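PDB 4Y9J: protein ACDH-11, isoform b from Caenorhabditis elegans, which belongs to the acyl-CoA dehydrogenase family of flavoproteins and binds flavin-adenine dinucleotide. Local coordinates for residues Arg396-Ala410 with Thr442-Val456. Numbering follows the deposited sequence.
With UCC (S-{(3S,5R,9R)-1-[(2R,3S,4R,5R)-5-(6-amino-9H-purin-9-yl)-4-hydroxy-3-(phosphonooxy)tetrahydrofuran-2-yl]-3,5,9-trihydroxy-8,8-dimethyl-3,5-dioxido-10,14-dioxo-2,4,6-trioxa-11,15-diaza-3lambda~5~,5lambda~5~-diphosphaheptadecan-17-yl} undecanethioate), chain F.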
loop_
_atom_site.group_PDB
_atom_site.type_symbol
_atom_site.label_atom_id
_atom_site.label_comp_id
_atom_site.label_asym_id
_atom_site.label_seq_id
_atom_site.Cartn_x
_atom_site.Cartn_y
_atom_site.Cartn_z
ATOM N N ARG B 396 21.525 28.654 -30.899
ATOM C CA ARG B 396 21.030 29.340 -29.698
ATOM C C ARG B 396 19.527 29.555 -29.745
ATOM O O ARG B 396 18.835 29.428 -28.701
ATOM C CB ARG B 396 21.755 30.684 -29.519
ATOM C CG ARG B 396 21.239 31.477 -28.310
ATOM C CD ARG B 396 21.543 30.874 -26.947
ATOM N NE ARG B 396 20.980 31.658 -25.850
ATOM C CZ ARG B 396 19.793 31.425 -25.257
ATOM N NH1 ARG B 396 19.021 30.377 -25.592
ATOM N NH2 ARG B 396 19.393 32.247 -24.284
ATOM N N LEU B 397 19.031 29.809 -30.956
ATOM C CA LEU B 397 17.601 30.027 -31.205
ATOM C C LEU B 397 16.785 28.718 -31.155
ATOM O O LEU B 397 15.699 28.661 -30.535
ATOM C CB LEU B 397 17.393 30.659 -32.572
ATOM C CG LEU B 397 15.936 30.800 -32.974
ATOM C CD1 LEU B 397 15.252 31.736 -31.979
ATOM C CD2 LEU B 397 15.800 31.277 -34.409
ATOM N N ILE B 398 17.277 27.685 -31.831
ATOM C CA ILE B 398 16.541 26.433 -31.968
ATOM C C ILE B 398 16.283 25.670 -30.661
ATOM O O ILE B 398 15.285 25.010 -30.531
ATOM C CB ILE B 398 17.151 25.524 -33.043
ATOM C CG1 ILE B 398 16.103 24.544 -33.565
ATOM C CG2 ILE B 398 18.345 24.764 -32.513
ATOM C CD1 ILE B 398 16.607 23.720 -34.718
ATOM N N THR B 399 17.173 25.786 -29.694
ATOM C CA THR B 399 17.118 24.993 -28.522
ATOM C C THR B 399 15.831 25.287 -27.741
ATOM O O THR B 399 15.034 24.349 -27.471
ATOM C CB THR B 399 18.404 25.202 -27.701
ATOM O OG1 THR B 399 19.452 24.564 -28.397
ATOM C CG2 THR B 399 18.279 24.500 -26.410
ATOM N N PRO B 400 15.547 26.585 -27.454
ATOM C CA PRO B 400 14.282 26.805 -26.730
ATOM C C PRO B 400 13.025 26.610 -27.588
ATOM O O PRO B 400 11.992 26.164 -27.053
ATOM C CB PRO B 400 14.394 28.263 -26.281
ATOM C CG PRO B 400 15.371 28.912 -27.267
ATOM C CD PRO B 400 16.367 27.808 -27.486
ATOM N N VAL B 401 13.125 26.942 -28.879
ATOM C CA VAL B 401 12.005 26.812 -29.818
ATOM C C VAL B 401 11.621 25.327 -29.902
ATOM O O VAL B 401 10.462 24.960 -29.733
ATOM C CB VAL B 401 12.345 27.388 -31.197
ATOM C CG1 VAL B 401 11.243 27.075 -32.189
ATOM C CG2 VAL B 401 12.596 28.880 -31.114
ATOM N N LEU B 402 12.616 24.474 -30.118
ATOM C CA LEU B 402 12.389 23.020 -30.135
ATOM C C LEU B 402 11.762 22.438 -28.872
ATOM O O LEU B 402 10.729 21.743 -28.914
ATOM C CB LEU B 402 13.680 22.308 -30.428
ATOM C CG LEU B 402 13.703 20.806 -30.318
ATOM C CD1 LEU B 402 12.818 20.151 -31.348
ATOM C CD2 LEU B 402 15.121 20.272 -30.460
ATOM N N LYS B 403 12.384 22.756 -27.745
ATOM C CA LYS B 403 11.878 22.301 -26.483
ATOM C C LYS B 403 10.428 22.738 -26.290
ATOM O O LYS B 403 9.552 21.909 -25.937
ATOM C CB LYS B 403 12.780 22.796 -25.332
ATOM C CG LYS B 403 12.613 22.153 -23.945
ATOM C CD LYS B 403 11.260 22.303 -23.287
ATOM C CE LYS B 403 11.347 22.177 -21.779
ATOM N NZ LYS B 403 10.055 22.194 -21.086
ATOM N N LEU B 404 10.156 24.015 -26.421
ATOM C CA LEU B 404 8.828 24.491 -26.076
ATOM C C LEU B 404 7.802 23.986 -27.072
ATOM O O LEU B 404 6.647 23.699 -26.710
ATOM C CB LEU B 404 8.780 26.001 -25.939
ATOM C CG LEU B 404 8.956 26.876 -27.164
ATOM C CD1 LEU B 404 7.609 27.152 -27.841
ATOM C CD2 LEU B 404 9.648 28.196 -26.812
ATOM N N TYR B 405 8.174 23.843 -28.320
ATOM C CA TYR B 405 7.197 23.442 -29.328
ATOM C C TYR B 405 6.843 21.937 -29.218
ATOM O O TYR B 405 5.630 21.577 -29.136
ATOM C CB TYR B 405 7.647 23.830 -30.750
ATOM C CG TYR B 405 6.474 23.715 -31.761
ATOM C CD1 TYR B 405 5.446 24.631 -31.736
ATOM C CD2 TYR B 405 6.404 22.683 -32.666
ATOM C CE1 TYR B 405 4.395 24.550 -32.626
ATOM C CE2 TYR B 405 5.379 22.574 -33.554
ATOM C CZ TYR B 405 4.373 23.532 -33.548
ATOM O OH TYR B 405 3.295 23.450 -34.389
ATOM N N ALA B 406 7.857 21.059 -29.209
ATOM C CA ALA B 406 7.603 19.635 -29.040
ATOM C C ALA B 406 6.904 19.376 -27.698
ATOM O O ALA B 406 6.039 18.496 -27.575
ATOM C CB ALA B 406 8.903 18.808 -29.117
ATOM N N GLY B 407 7.286 20.178 -26.706
ATOM C CA GLY B 407 6.721 20.145 -25.392
ATOM C C GLY B 407 5.236 20.322 -25.368
ATOM O O GLY B 407 4.506 19.651 -24.644
ATOM N N LYS B 408 4.790 21.271 -26.171
ATOM C CA LYS B 408 3.409 21.650 -26.189
ATOM C C LYS B 408 2.630 20.748 -27.151
ATOM O O LYS B 408 1.439 20.556 -26.976
ATOM C CB LYS B 408 3.296 23.120 -26.524
ATOM C CG LYS B 408 1.919 23.717 -26.517
ATOM C CD LYS B 408 1.099 23.372 -25.284
ATOM C CE LYS B 408 1.773 23.856 -24.001
ATOM N NZ LYS B 408 1.079 23.525 -22.779
ATOM N N GLN B 409 3.272 20.195 -28.165
ATOM C CA GLN B 409 2.657 19.141 -28.977
ATOM C C GLN B 409 2.323 17.834 -28.207
ATOM O O GLN B 409 1.372 17.173 -28.551
ATOM C CB GLN B 409 3.535 18.744 -30.138
ATOM C CG GLN B 409 3.676 19.751 -31.237
ATOM C CD GLN B 409 4.617 19.215 -32.275
ATOM O OE1 GLN B 409 5.772 18.927 -31.964
ATOM N NE2 GLN B 409 4.141 19.064 -33.489
ATOM N N ALA B 410 3.105 17.502 -27.196
ATOM C CA ALA B 410 3.196 16.130 -26.678
ATOM C C ALA B 410 1.898 15.664 -25.972
ATOM O O ALA B 410 1.400 14.610 -26.303
ATOM C CB ALA B 410 4.362 15.980 -25.714
ATOM N N THR B 442 6.945 17.141 -19.754
ATOM C CA THR B 442 7.841 17.737 -20.770
ATOM C C THR B 442 7.571 19.242 -21.071
ATOM O O THR B 442 8.527 19.938 -21.314
ATOM C CB THR B 442 8.001 16.900 -22.044
ATOM O OG1 THR B 442 6.801 16.836 -22.834
ATOM C CG2 THR B 442 8.459 15.514 -21.760
ATOM N N PRO B 443 6.322 19.722 -21.027
ATOM C CA PRO B 443 6.160 21.188 -21.151
ATOM C C PRO B 443 6.371 21.966 -19.894
ATOM O O PRO B 443 6.276 23.216 -19.968
ATOM C CB PRO B 443 4.687 21.329 -21.612
ATOM C CG PRO B 443 4.049 20.146 -20.921
ATOM C CD PRO B 443 5.001 19.040 -21.143
ATOM N N ILE B 444 6.695 21.295 -18.768
ATOM C CA ILE B 444 6.763 21.958 -17.454
ATOM C C ILE B 444 8.203 22.168 -16.986
ATOM O O ILE B 444 8.653 23.325 -16.712
ATOM C CB ILE B 444 5.910 21.233 -16.414
ATOM C CG1 ILE B 444 4.420 21.295 -16.818
ATOM C CG2 ILE B 444 6.082 21.886 -15.039
ATOM C CD1 ILE B 444 3.504 20.436 -15.938
ATOM N N TRP B 445 8.942 21.090 -16.904
ATOM C CA TRP B 445 10.287 21.212 -16.387
ATOM C C TRP B 445 11.292 21.661 -17.425
ATOM O O TRP B 445 11.006 21.639 -18.602
ATOM C CB TRP B 445 10.724 19.929 -15.668
ATOM C CG TRP B 445 10.946 18.660 -16.456
ATOM C CD1 TRP B 445 10.982 18.472 -17.830
ATOM C CD2 TRP B 445 11.246 17.404 -15.873
ATOM N NE1 TRP B 445 11.193 17.181 -18.098
ATOM C CE2 TRP B 445 11.421 16.497 -16.922
ATOM C CE3 TRP B 445 11.399 16.961 -14.523
ATOM C CZ2 TRP B 445 11.726 15.130 -16.687
ATOM C CZ3 TRP B 445 11.702 15.627 -14.295
ATOM C CH2 TRP B 445 11.810 14.718 -15.374
ATOM N N GLU B 446 12.444 22.122 -16.927
ATOM C CA GLU B 446 13.471 22.777 -17.729
ATOM C C GLU B 446 12.867 23.958 -18.514
ATOM O O GLU B 446 13.362 24.294 -19.581
ATOM C CB GLU B 446 14.155 21.809 -18.697
ATOM C CG GLU B 446 14.901 20.655 -17.974
ATOM C CD GLU B 446 16.180 21.055 -17.179
ATOM O OE1 GLU B 446 16.596 22.233 -17.132
ATOM O OE2 GLU B 446 16.785 20.121 -16.578
ATOM N N GLY B 447 11.881 24.603 -17.898
ATOM C CA GLY B 447 11.292 25.827 -18.431
ATOM C C GLY B 447 9.904 25.583 -18.990
ATOM O O GLY B 447 9.734 24.763 -19.878
ATOM N N THR B 448 8.908 26.306 -18.518
ATOM C CA THR B 448 7.569 26.142 -19.099
ATOM C C THR B 448 7.530 26.701 -20.508
ATOM O O THR B 448 8.445 27.452 -20.970
ATOM C CB THR B 448 6.496 26.811 -18.235
ATOM O OG1 THR B 448 6.575 28.232 -18.394
ATOM C CG2 THR B 448 6.639 26.403 -16.788
ATOM N N THR B 449 6.455 26.400 -21.215
ATOM C CA THR B 449 6.238 26.894 -22.581
ATOM C C THR B 449 6.438 28.409 -22.714
ATOM O O THR B 449 7.225 28.872 -23.547
ATOM C CB THR B 449 4.818 26.527 -23.114
ATOM O OG1 THR B 449 4.551 25.146 -22.825
ATOM C CG2 THR B 449 4.798 26.770 -24.604
ATOM N N ASN B 450 5.814 29.146 -21.796
ATOM C CA ASN B 450 5.922 30.583 -21.839
ATOM C C ASN B 450 7.311 31.129 -21.449
ATOM O O ASN B 450 7.791 32.138 -21.984
ATOM C CB ASN B 450 4.790 31.196 -21.017
ATOM C CG ASN B 450 3.433 31.094 -21.755
ATOM O OD1 ASN B 450 3.371 30.660 -22.898
ATOM N ND2 ASN B 450 2.357 31.474 -21.088
ATOM N N VAL B 451 7.900 30.501 -20.470
ATOM C CA VAL B 451 9.190 30.949 -19.963
ATOM C C VAL B 451 10.208 30.751 -21.057
ATOM O O VAL B 451 11.061 31.594 -21.249
ATOM C CB VAL B 451 9.547 30.211 -18.642
ATOM C CG1 VAL B 451 11.032 30.310 -18.275
ATOM C CG2 VAL B 451 8.651 30.716 -17.504
ATOM N N LEU B 452 10.133 29.642 -21.778
ATOM C CA LEU B 452 11.023 29.449 -22.926
ATOM C C LEU B 452 10.699 30.359 -24.093
ATOM O O LEU B 452 11.608 30.733 -24.897
ATOM C CB LEU B 452 11.082 27.995 -23.363
ATOM C CG LEU B 452 11.731 27.064 -22.326
ATOM C CD1 LEU B 452 11.857 25.659 -22.895
ATOM C CD2 LEU B 452 13.090 27.525 -21.853
ATOM N N SER B 453 9.432 30.697 -24.269
ATOM C CA SER B 453 9.073 31.696 -25.292
ATOM C C SER B 453 9.730 33.051 -24.979
ATOM O O SER B 453 10.147 33.755 -25.887
ATOM C CB SER B 453 7.549 31.829 -25.436
ATOM O OG SER B 453 6.926 30.635 -25.904
ATOM N N LEU B 454 9.867 33.374 -23.693
ATOM C CA LEU B 454 10.581 34.543 -23.279
ATOM C C LEU B 454 12.096 34.427 -23.537
ATOM O O LEU B 454 12.729 35.447 -23.838
ATOM C CB LEU B 454 10.322 34.820 -21.826
ATOM C CG LEU B 454 8.904 35.280 -21.554
ATOM C CD1 LEU B 454 8.741 35.478 -20.079
ATOM C CD2 LEU B 454 8.596 36.576 -22.236
ATOM N N ASP B 455 12.647 33.222 -23.474
ATOM C CA ASP B 455 14.059 32.976 -23.793
ATOM C C ASP B 455 14.255 33.190 -25.262
ATOM O O ASP B 455 15.291 33.738 -25.684
ATOM C CB ASP B 455 14.520 31.573 -23.400
ATOM C CG ASP B 455 16.032 31.346 -23.656
ATOM O OD1 ASP B 455 16.844 32.172 -23.164
ATOM O OD2 ASP B 455 16.444 30.359 -24.343
ATOM N N VAL B 456 13.279 32.787 -26.072
ATOM C CA VAL B 456 13.393 33.101 -27.486
ATOM C C VAL B 456 13.570 34.630 -27.687
ATOM O O VAL B 456 14.371 35.121 -28.551
ATOM C CB VAL B 456 12.185 32.554 -28.270
ATOM C CG1 VAL B 456 12.229 33.063 -29.693
ATOM C CG2 VAL B 456 12.187 31.043 -28.284
HETATM O OA1 UCC F . 13.581 21.190 -14.216
HETATM C CA1 UCC F . 14.760 20.744 -13.937
HETATM C CA2 UCC F . 15.266 19.297 -13.955
HETATM C CA3 UCC F . 14.481 18.245 -14.674
HETATM C CA4 UCC F . 15.408 17.267 -15.470
HETATM C CA5 UCC F . 15.194 17.476 -16.975
HETATM C CA6 UCC F . 15.137 16.178 -17.704
HETATM C CA7 UCC F . 14.926 16.378 -19.196
HETATM C CA8 UCC F . 15.109 14.970 -19.598
HETATM C CA9 UCC F . 14.196 14.341 -20.504
HETATM C C10 UCC F . 13.416 13.255 -19.911
HETATM C C11 UCC F . 11.999 13.795 -20.041
HETATM S S UCC F . 16.053 21.674 -13.424
HETATM C CP1 UCC F . 15.510 23.421 -13.300
HETATM C CP2 UCC F . 15.063 24.044 -14.587
HETATM N NP1 UCC F . 14.915 25.510 -14.483
HETATM C CP3 UCC F . 14.812 26.197 -15.622
HETATM O OP1 UCC F . 14.709 25.684 -16.736
HETATM C CP4 UCC F . 14.897 27.706 -15.516
HETATM C CP5 UCC F . 13.697 28.332 -16.242
HETATM N NP2 UCC F . 14.003 29.757 -16.230
HETATM C CP6 UCC F . 14.790 30.368 -17.114
HETATM O OP2 UCC F . 15.254 29.813 -18.101
HETATM C CP8 UCC F . 14.972 31.853 -16.876
HETATM O OP3 UCC F . 14.827 32.551 -18.151
HETATM C CPB UCC F . 16.340 32.301 -16.420
HETATM C CP7 UCC F . 17.586 31.702 -17.090
HETATM C CP9 UCC F . 16.513 31.396 -15.123
HETATM C CPA UCC F . 16.348 33.631 -15.635
HETATM O O7 UCC F . 17.697 33.926 -15.194
HETATM P P2 UCC F . 18.112 35.449 -14.825
HETATM O O21 UCC F . 19.549 35.491 -14.331
HETATM O O22 UCC F . 16.919 36.045 -14.064
HETATM O O6 UCC F . 17.992 36.116 -16.304
HETATM P P1 UCC F . 19.130 36.792 -17.190
HETATM O O11 UCC F . 19.774 37.993 -16.514
HETATM O O12 UCC F . 18.444 36.973 -18.512
HETATM O "O5'" UCC F . 20.210 35.524 -17.284
HETATM C "C5'" UCC F . 21.550 35.672 -16.754
HETATM C "C4'" UCC F . 22.619 35.309 -17.802
HETATM C "C3'" UCC F . 22.529 36.214 -19.027
HETATM O "O3'" UCC F . 23.849 36.310 -19.500
HETATM P P3 UCC F . 24.646 37.674 -19.511
HETATM O O33 UCC F . 26.012 37.238 -19.990
HETATM O O32 UCC F . 24.749 38.065 -18.055
HETATM O O31 UCC F . 23.813 38.589 -20.444
HETATM C "C2'" UCC F . 21.691 35.459 -20.050
HETATM O "O2'" UCC F . 22.046 35.681 -21.413
HETATM O "O4'" UCC F . 22.399 33.965 -18.279
HETATM C "C1'" UCC F . 22.123 34.036 -19.672
HETATM N N9 UCC F . 21.197 32.964 -20.064
HETATM C C4 UCC F . 21.477 32.117 -21.049
HETATM N N3 UCC F . 22.540 31.895 -21.860
HETATM C C8 UCC F . 19.961 32.737 -19.562
HETATM N N7 UCC F . 19.425 31.680 -20.200
HETATM C C5 UCC F . 20.310 31.241 -21.123
HETATM C C6 UCC F . 20.388 30.123 -22.101
HETATM N N6 UCC F . 19.336 29.272 -22.217
HETATM N N1 UCC F . 21.498 30.044 -22.903
HETATM C C2 UCC F . 22.526 30.908 -22.773
HETATM O O HOH W 1 8.467 24.128 -22.403
HETATM O O HOH W 2 6.328 23.274 -23.943
#
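Lys403 drives its ammonium group into the loop 442-448, where three backbone carbonyls converge on it: NZ donates hydrogen bonds to Trp445 O (2.7 Å), almost straight out from that carbonyl, to Thr442 O (2.7 Å) and to Gly447 O (2.9 Å). Water 1 accepts a further bond from NZ. A bend at chi2 (-61°) swings the chain towards these carbonyl oxygens, and Leu452 lies across its aliphatic part, Leu452 CD1 pressed tightly against Lys403 CD at 3.4 Å. Leu404, next along the helix, is a knob in the hole formed by Thr449, Leu452, Ser453 and Val456; Val456 returns the favour among Leu397, Pro400, Val401 and Leu404. The axes of helix segments 396-410 and 449-456 run nearly antiparallel and approach to 8.7 Å. At the far end Arg396 grips Asp455 end-on, NH1 to OD2 and NH2 to OD1 (2.8 Å), while the UCC adenine covers one guanidinium face. Asp455 OD1 has a second salt bridge, to Arg458. The loop that Lys403 ties down carries Trp445, whose ring receives the acyl chain over one face. A buried lysine charge, probably stabilised by the carbonyl dipoles, is consistent with Lys403 setting the conformation of the loop whose Glu446 N bonds the thioester carbonyl, UCC OA1 (3.1 Å).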